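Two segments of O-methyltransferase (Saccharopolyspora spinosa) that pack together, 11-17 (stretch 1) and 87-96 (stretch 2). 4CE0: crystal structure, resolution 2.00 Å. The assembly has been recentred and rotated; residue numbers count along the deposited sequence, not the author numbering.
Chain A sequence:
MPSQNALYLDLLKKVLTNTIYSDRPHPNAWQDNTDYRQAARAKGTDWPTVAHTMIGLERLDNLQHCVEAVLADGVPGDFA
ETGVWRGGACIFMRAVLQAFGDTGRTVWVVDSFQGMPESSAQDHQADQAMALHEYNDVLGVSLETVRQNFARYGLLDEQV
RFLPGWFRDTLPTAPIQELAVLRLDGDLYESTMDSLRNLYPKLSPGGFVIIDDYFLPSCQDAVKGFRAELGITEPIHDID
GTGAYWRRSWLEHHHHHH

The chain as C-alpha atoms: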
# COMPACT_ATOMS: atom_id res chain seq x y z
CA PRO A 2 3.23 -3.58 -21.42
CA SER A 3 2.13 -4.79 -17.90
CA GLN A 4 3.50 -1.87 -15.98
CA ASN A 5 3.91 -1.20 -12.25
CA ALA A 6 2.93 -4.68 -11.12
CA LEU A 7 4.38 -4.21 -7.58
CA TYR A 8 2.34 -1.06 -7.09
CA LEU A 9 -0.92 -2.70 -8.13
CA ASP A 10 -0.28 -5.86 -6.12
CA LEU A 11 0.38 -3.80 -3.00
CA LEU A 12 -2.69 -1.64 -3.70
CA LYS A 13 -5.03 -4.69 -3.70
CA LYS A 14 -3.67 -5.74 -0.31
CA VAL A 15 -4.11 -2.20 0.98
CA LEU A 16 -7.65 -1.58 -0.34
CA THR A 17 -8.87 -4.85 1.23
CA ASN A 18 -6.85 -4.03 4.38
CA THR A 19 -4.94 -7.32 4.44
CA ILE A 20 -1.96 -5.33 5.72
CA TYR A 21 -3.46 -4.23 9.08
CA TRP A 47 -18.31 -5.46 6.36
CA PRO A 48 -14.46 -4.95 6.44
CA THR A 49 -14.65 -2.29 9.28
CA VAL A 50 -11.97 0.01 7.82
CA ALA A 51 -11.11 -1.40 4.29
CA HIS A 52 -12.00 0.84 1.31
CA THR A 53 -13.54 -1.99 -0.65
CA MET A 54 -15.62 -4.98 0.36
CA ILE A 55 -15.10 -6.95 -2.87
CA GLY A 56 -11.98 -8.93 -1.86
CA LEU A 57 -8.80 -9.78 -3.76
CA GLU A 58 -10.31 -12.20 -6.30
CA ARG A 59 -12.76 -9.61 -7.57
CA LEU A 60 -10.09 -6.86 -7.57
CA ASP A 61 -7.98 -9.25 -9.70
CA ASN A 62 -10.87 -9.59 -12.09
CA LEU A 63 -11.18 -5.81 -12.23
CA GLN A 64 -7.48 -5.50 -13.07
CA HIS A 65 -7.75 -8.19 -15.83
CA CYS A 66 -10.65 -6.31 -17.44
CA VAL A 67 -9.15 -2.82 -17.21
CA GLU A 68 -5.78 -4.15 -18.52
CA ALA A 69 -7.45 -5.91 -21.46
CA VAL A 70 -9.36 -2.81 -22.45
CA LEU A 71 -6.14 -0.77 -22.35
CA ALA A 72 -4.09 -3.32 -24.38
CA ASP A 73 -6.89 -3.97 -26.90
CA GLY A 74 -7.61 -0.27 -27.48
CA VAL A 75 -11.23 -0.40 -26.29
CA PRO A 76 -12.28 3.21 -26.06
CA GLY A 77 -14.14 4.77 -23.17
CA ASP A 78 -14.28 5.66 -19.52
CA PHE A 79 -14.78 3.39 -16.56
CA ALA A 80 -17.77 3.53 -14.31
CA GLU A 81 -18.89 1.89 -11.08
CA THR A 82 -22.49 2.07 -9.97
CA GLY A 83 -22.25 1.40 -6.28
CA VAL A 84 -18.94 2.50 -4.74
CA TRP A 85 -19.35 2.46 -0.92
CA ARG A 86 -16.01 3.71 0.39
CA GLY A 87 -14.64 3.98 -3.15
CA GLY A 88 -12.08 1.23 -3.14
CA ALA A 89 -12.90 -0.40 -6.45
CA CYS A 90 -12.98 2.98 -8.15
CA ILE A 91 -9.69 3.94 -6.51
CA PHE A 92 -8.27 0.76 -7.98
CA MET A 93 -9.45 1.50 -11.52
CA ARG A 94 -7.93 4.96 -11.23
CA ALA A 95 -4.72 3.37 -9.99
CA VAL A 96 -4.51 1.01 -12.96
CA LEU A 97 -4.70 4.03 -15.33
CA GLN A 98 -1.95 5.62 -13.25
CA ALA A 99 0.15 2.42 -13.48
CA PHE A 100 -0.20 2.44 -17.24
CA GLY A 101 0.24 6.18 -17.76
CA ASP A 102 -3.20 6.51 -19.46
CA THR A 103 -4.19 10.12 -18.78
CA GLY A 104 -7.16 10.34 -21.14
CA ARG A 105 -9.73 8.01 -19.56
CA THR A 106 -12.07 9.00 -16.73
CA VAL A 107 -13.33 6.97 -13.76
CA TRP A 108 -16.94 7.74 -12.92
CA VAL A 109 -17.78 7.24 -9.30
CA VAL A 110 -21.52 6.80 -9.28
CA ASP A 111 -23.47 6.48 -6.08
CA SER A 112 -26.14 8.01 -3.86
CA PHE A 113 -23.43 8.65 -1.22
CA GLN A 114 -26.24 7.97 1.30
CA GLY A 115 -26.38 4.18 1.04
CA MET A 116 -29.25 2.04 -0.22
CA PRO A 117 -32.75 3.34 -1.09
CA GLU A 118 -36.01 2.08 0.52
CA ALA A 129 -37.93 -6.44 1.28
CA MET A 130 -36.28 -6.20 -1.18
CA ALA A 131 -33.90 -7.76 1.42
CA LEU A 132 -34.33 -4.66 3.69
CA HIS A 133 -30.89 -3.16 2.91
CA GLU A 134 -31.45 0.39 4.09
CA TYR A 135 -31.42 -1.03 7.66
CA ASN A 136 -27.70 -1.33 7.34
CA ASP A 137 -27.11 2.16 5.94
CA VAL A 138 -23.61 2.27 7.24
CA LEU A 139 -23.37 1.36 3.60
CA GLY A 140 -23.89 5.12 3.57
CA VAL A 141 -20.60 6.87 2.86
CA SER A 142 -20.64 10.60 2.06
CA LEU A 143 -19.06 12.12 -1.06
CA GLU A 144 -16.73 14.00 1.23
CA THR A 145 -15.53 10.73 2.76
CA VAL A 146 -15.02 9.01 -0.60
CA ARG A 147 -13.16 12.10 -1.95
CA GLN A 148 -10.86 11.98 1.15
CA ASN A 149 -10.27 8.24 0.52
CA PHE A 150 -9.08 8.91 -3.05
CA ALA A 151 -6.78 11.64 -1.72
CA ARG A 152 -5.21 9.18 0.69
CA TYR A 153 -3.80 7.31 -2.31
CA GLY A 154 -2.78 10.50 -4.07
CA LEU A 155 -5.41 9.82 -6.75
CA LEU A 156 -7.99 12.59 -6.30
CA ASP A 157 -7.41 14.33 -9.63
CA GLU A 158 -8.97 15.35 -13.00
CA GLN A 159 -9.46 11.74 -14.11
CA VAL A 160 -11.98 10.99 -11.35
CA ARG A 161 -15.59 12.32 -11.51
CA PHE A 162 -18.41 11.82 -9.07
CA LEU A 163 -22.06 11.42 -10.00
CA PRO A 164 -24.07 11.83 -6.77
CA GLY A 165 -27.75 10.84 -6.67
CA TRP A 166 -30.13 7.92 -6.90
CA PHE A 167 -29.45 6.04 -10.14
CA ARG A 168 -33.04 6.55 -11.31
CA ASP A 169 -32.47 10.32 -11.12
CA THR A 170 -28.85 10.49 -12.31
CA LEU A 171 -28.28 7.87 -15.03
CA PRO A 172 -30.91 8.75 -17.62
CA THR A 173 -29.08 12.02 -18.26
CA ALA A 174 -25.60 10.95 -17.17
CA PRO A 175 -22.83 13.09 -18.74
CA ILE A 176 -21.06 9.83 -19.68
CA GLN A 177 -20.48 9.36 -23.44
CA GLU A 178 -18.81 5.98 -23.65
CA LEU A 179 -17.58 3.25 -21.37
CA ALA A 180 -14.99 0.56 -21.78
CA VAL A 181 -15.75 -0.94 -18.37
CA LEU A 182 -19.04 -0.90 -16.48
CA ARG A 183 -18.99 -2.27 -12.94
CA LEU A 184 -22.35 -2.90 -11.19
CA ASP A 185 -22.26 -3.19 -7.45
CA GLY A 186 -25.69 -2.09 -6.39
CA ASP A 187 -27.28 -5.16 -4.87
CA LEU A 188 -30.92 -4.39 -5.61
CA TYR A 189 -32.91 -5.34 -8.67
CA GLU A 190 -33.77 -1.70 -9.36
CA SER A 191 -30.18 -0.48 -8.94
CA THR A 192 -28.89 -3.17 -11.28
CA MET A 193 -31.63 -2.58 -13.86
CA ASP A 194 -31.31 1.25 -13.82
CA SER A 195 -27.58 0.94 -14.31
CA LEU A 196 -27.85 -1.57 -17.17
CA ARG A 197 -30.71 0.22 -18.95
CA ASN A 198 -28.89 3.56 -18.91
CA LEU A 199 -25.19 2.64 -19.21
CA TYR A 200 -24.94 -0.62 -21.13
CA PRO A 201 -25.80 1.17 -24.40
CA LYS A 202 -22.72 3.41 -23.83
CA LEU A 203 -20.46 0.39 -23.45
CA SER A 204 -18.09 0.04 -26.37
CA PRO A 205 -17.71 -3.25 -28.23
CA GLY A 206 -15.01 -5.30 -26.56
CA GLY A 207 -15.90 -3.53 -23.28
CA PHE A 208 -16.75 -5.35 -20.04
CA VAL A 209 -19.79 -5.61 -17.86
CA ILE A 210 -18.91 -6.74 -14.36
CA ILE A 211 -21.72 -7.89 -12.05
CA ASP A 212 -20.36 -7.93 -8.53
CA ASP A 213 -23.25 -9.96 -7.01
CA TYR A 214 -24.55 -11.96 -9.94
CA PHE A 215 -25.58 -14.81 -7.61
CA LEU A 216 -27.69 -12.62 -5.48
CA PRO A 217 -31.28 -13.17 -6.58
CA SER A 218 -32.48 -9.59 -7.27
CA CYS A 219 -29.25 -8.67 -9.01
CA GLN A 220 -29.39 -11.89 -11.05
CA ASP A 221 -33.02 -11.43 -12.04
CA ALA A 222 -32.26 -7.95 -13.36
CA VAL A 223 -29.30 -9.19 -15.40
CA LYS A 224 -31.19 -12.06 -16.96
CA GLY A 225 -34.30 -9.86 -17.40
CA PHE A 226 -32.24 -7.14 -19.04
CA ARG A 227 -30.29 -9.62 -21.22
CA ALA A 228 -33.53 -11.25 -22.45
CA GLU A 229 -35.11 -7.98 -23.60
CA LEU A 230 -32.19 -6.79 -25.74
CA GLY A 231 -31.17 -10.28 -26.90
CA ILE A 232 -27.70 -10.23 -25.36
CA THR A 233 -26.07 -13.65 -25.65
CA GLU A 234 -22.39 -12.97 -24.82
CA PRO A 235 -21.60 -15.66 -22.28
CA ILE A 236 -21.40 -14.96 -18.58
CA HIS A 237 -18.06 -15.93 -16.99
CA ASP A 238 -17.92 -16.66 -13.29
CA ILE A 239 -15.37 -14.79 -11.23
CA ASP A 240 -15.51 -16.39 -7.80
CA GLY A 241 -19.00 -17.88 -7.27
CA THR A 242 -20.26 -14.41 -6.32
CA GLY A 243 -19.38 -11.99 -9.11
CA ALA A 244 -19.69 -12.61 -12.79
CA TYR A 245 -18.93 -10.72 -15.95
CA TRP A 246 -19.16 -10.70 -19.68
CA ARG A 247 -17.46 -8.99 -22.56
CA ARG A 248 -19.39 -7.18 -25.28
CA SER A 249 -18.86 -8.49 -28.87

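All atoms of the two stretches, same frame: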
# COMPACT_ATOMS: atom_id res chain seq x y z
N LEU A 11 0.50 -4.40 -4.33
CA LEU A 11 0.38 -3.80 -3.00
C LEU A 11 -0.98 -3.11 -2.79
O LEU A 11 -1.61 -3.24 -1.72
CB LEU A 11 1.54 -2.86 -2.70
CG LEU A 11 1.45 -2.07 -1.39
CD1 LEU A 11 1.43 -2.96 -0.18
CD2 LEU A 11 2.65 -1.05 -1.35
N LEU A 12 -1.43 -2.38 -3.80
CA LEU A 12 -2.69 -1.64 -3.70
C LEU A 12 -3.88 -2.55 -3.34
O LEU A 12 -4.69 -2.20 -2.47
CB LEU A 12 -2.98 -0.87 -4.98
CG LEU A 12 -4.13 0.15 -4.94
CD1 LEU A 12 -4.01 1.12 -3.76
CD2 LEU A 12 -4.18 0.93 -6.21
N LYS A 13 -3.96 -3.72 -3.98
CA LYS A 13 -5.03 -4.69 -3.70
C LYS A 13 -5.01 -5.13 -2.24
O LYS A 13 -6.06 -5.23 -1.61
CB LYS A 13 -4.94 -5.90 -4.65
CG LYS A 13 -5.29 -5.49 -6.10
CD LYS A 13 -5.26 -6.64 -7.07
CE LYS A 13 -3.86 -7.14 -7.28
NZ LYS A 13 -3.79 -7.96 -8.52
N LYS A 14 -3.82 -5.39 -1.72
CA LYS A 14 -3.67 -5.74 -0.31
C LYS A 14 -4.12 -4.59 0.57
O LYS A 14 -4.80 -4.78 1.58
CB LYS A 14 -2.20 -6.05 -0.00
CG LYS A 14 -1.66 -7.37 -0.54
CD LYS A 14 -0.13 -7.39 -0.28
CE LYS A 14 0.56 -8.70 -0.63
NZ LYS A 14 0.68 -8.89 -2.11
N VAL A 15 -3.73 -3.37 0.19
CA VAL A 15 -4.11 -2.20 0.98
C VAL A 15 -5.63 -1.92 0.96
O VAL A 15 -6.23 -1.70 2.00
CB VAL A 15 -3.35 -0.96 0.51
CG1 VAL A 15 -3.67 0.22 1.40
CG2 VAL A 15 -1.84 -1.27 0.50
N LEU A 16 -6.24 -1.91 -0.22
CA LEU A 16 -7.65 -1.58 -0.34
C LEU A 16 -8.57 -2.57 0.39
O LEU A 16 -9.64 -2.20 0.86
CB LEU A 16 -8.05 -1.55 -1.82
CG LEU A 16 -7.48 -0.40 -2.62
CD1 LEU A 16 -7.59 -0.67 -4.15
CD2 LEU A 16 -8.20 0.86 -2.25
N THR A 17 -8.16 -3.83 0.45
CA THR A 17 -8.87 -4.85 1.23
C THR A 17 -8.42 -4.91 2.70
O THR A 17 -8.92 -5.72 3.48
CB THR A 17 -8.59 -6.23 0.65
OG1 THR A 17 -7.18 -6.35 0.51
CG2 THR A 17 -9.26 -6.41 -0.73
N GLY A 87 -15.30 3.53 -1.93
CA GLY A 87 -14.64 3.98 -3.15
C GLY A 87 -13.52 3.13 -3.66
O GLY A 87 -12.95 3.42 -4.73
N GLY A 88 -13.26 2.04 -2.95
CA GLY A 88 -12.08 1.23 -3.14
C GLY A 88 -11.90 0.69 -4.55
O GLY A 88 -10.81 0.75 -5.13
N ALA A 89 -12.97 0.15 -5.10
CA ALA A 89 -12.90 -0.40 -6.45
C ALA A 89 -12.61 0.69 -7.47
O ALA A 89 -11.87 0.49 -8.41
CB ALA A 89 -14.19 -1.12 -6.79
N CYS A 90 -13.24 1.85 -7.29
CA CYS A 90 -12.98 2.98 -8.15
C CYS A 90 -11.58 3.53 -7.98
O CYS A 90 -10.93 3.93 -8.96
CB CYS A 90 -13.97 4.08 -7.84
SG CYS A 90 -15.64 3.71 -8.44
N ILE A 91 -11.11 3.59 -6.75
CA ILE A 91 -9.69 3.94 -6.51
C ILE A 91 -8.78 3.01 -7.30
O ILE A 91 -7.83 3.46 -7.98
CB ILE A 91 -9.35 3.91 -5.02
CG1 ILE A 91 -10.08 5.05 -4.30
CG2 ILE A 91 -7.85 4.11 -4.77
CD1 ILE A 91 -10.14 4.87 -2.83
N PHE A 92 -9.08 1.72 -7.25
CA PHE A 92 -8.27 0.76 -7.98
C PHE A 92 -8.26 1.00 -9.48
O PHE A 92 -7.21 1.01 -10.08
CB PHE A 92 -8.71 -0.68 -7.70
CG PHE A 92 -7.81 -1.68 -8.31
CD1 PHE A 92 -6.52 -1.88 -7.78
CD2 PHE A 92 -8.20 -2.41 -9.43
CE1 PHE A 92 -5.67 -2.80 -8.34
CE2 PHE A 92 -7.36 -3.33 -10.01
CZ PHE A 92 -6.09 -3.54 -9.45
N MET A 93 -9.43 1.23 -10.08
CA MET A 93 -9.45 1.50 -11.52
C MET A 93 -8.61 2.73 -11.84
O MET A 93 -7.88 2.78 -12.83
CB MET A 93 -10.89 1.69 -12.03
CG MET A 93 -11.74 0.50 -11.84
SD MET A 93 -13.30 0.61 -12.72
CE MET A 93 -14.18 1.64 -11.59
N ARG A 94 -8.72 3.74 -11.00
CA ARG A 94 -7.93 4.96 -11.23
C ARG A 94 -6.44 4.64 -11.10
O ARG A 94 -5.59 5.19 -11.82
CB ARG A 94 -8.33 6.06 -10.26
CG ARG A 94 -7.42 7.34 -10.28
CD ARG A 94 -7.48 8.13 -11.56
NE ARG A 94 -6.43 9.16 -11.67
CZ ARG A 94 -5.27 8.99 -12.30
NH1 ARG A 94 -4.94 7.83 -12.86
NH2 ARG A 94 -4.40 9.99 -12.36
N ALA A 95 -6.13 3.71 -10.21
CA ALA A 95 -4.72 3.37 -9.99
C ALA A 95 -4.16 2.56 -11.17
O ALA A 95 -3.00 2.70 -11.53
CB ALA A 95 -4.55 2.62 -8.70
N VAL A 96 -4.99 1.73 -11.79
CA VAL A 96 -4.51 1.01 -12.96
C VAL A 96 -4.13 1.99 -14.09
O VAL A 96 -3.03 1.89 -14.67
CB VAL A 96 -5.50 -0.03 -13.46
CG1 VAL A 96 -4.90 -0.77 -14.62
CG2 VAL A 96 -5.88 -1.00 -12.33

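How do the two helices meet, and which residues of the first one take part? Helix 11-16 and helix 88-96 run nearly antiparallel, at 166° between their N-to-C directions, so that a step forward along one is matched by a step back along the other. Leu12 therefore lies across from Phe92, with their CA atoms 7.4 Å apart, and Leu16, one turn later, lies across from Gly88, where the distance between Leu16 CA and Gly88 CA falls to 5.9 Å. Leu11 is buried but is turned out of reach of the second helix. No hydrogen bond crosses between the stretches; backbone polar groups are largely occupied within each helix, as in Leu16 N to Leu12 O at 2.7 Å, and side-chain packing holds the contact together.

What does Leu12 do? Its CA-to-CB bond points toward the second helix, and with chi1 in t and chi2 in p the side chain places CD2 beside two residues one turn apart. Leu12 CD2 comes within 4.0 Å of Phe92 CD1 and within 3.0 Å of Ala95 CB. The latter distance is very short for two methyl carbons, well inside their usual van der Waals separation, so this is a tight spot in the model. Ala95 also directs its CB toward the first helix, and its single methyl group meets the leucine there.

Why does a lysine belong to an otherwise apolar contact? Lys13 leaves the backbone sideways, and it is the aliphatic part of its chain that touches the second helix: Lys13 CG lies 3.5 Å from Phe92 CE1. The charged end is not spent here, since Lys13 NZ is hydrogen-bonded elsewhere in the structure. The aromatic ring reaches this neighbour although the CA-to-CB bond of Phe92 also points sideways, because chi1 in t brings the end of the side chain nearer the first helix. Leu12, Lys13 and Leu16 all approach the ring obliquely, and Phe92 gives up more surface to the contact than any other residue, 71 Å².

How does Leu16 complete the packing after Lys14 and Val15, which do not touch the second helix? Leu16 points toward it, and both of its methyl groups reach Gly88, while CD1 also packs on Phe92 and CD2 on Ile91. Leu16 CD1 lies 3.7 Å from Phe92 CB and, at the same distance, 3.7 Å from Gly88 O, so it rests against both a side chain and the backbone of Gly88. Leu16 CD2 lies 4.1 Å from Ile91 CG2, on a side chain that also points toward the first helix. Gly88 has no side chain, and Leu16 packs against its backbone; a CB there would point toward stretch 1 and stand 4.0 Å from Leu16 CD2, close packing rather than a clash. Just before it, Gly87 occupies the N-cap position without touching stretch 1. Thr17, beyond the helix, makes no contact across.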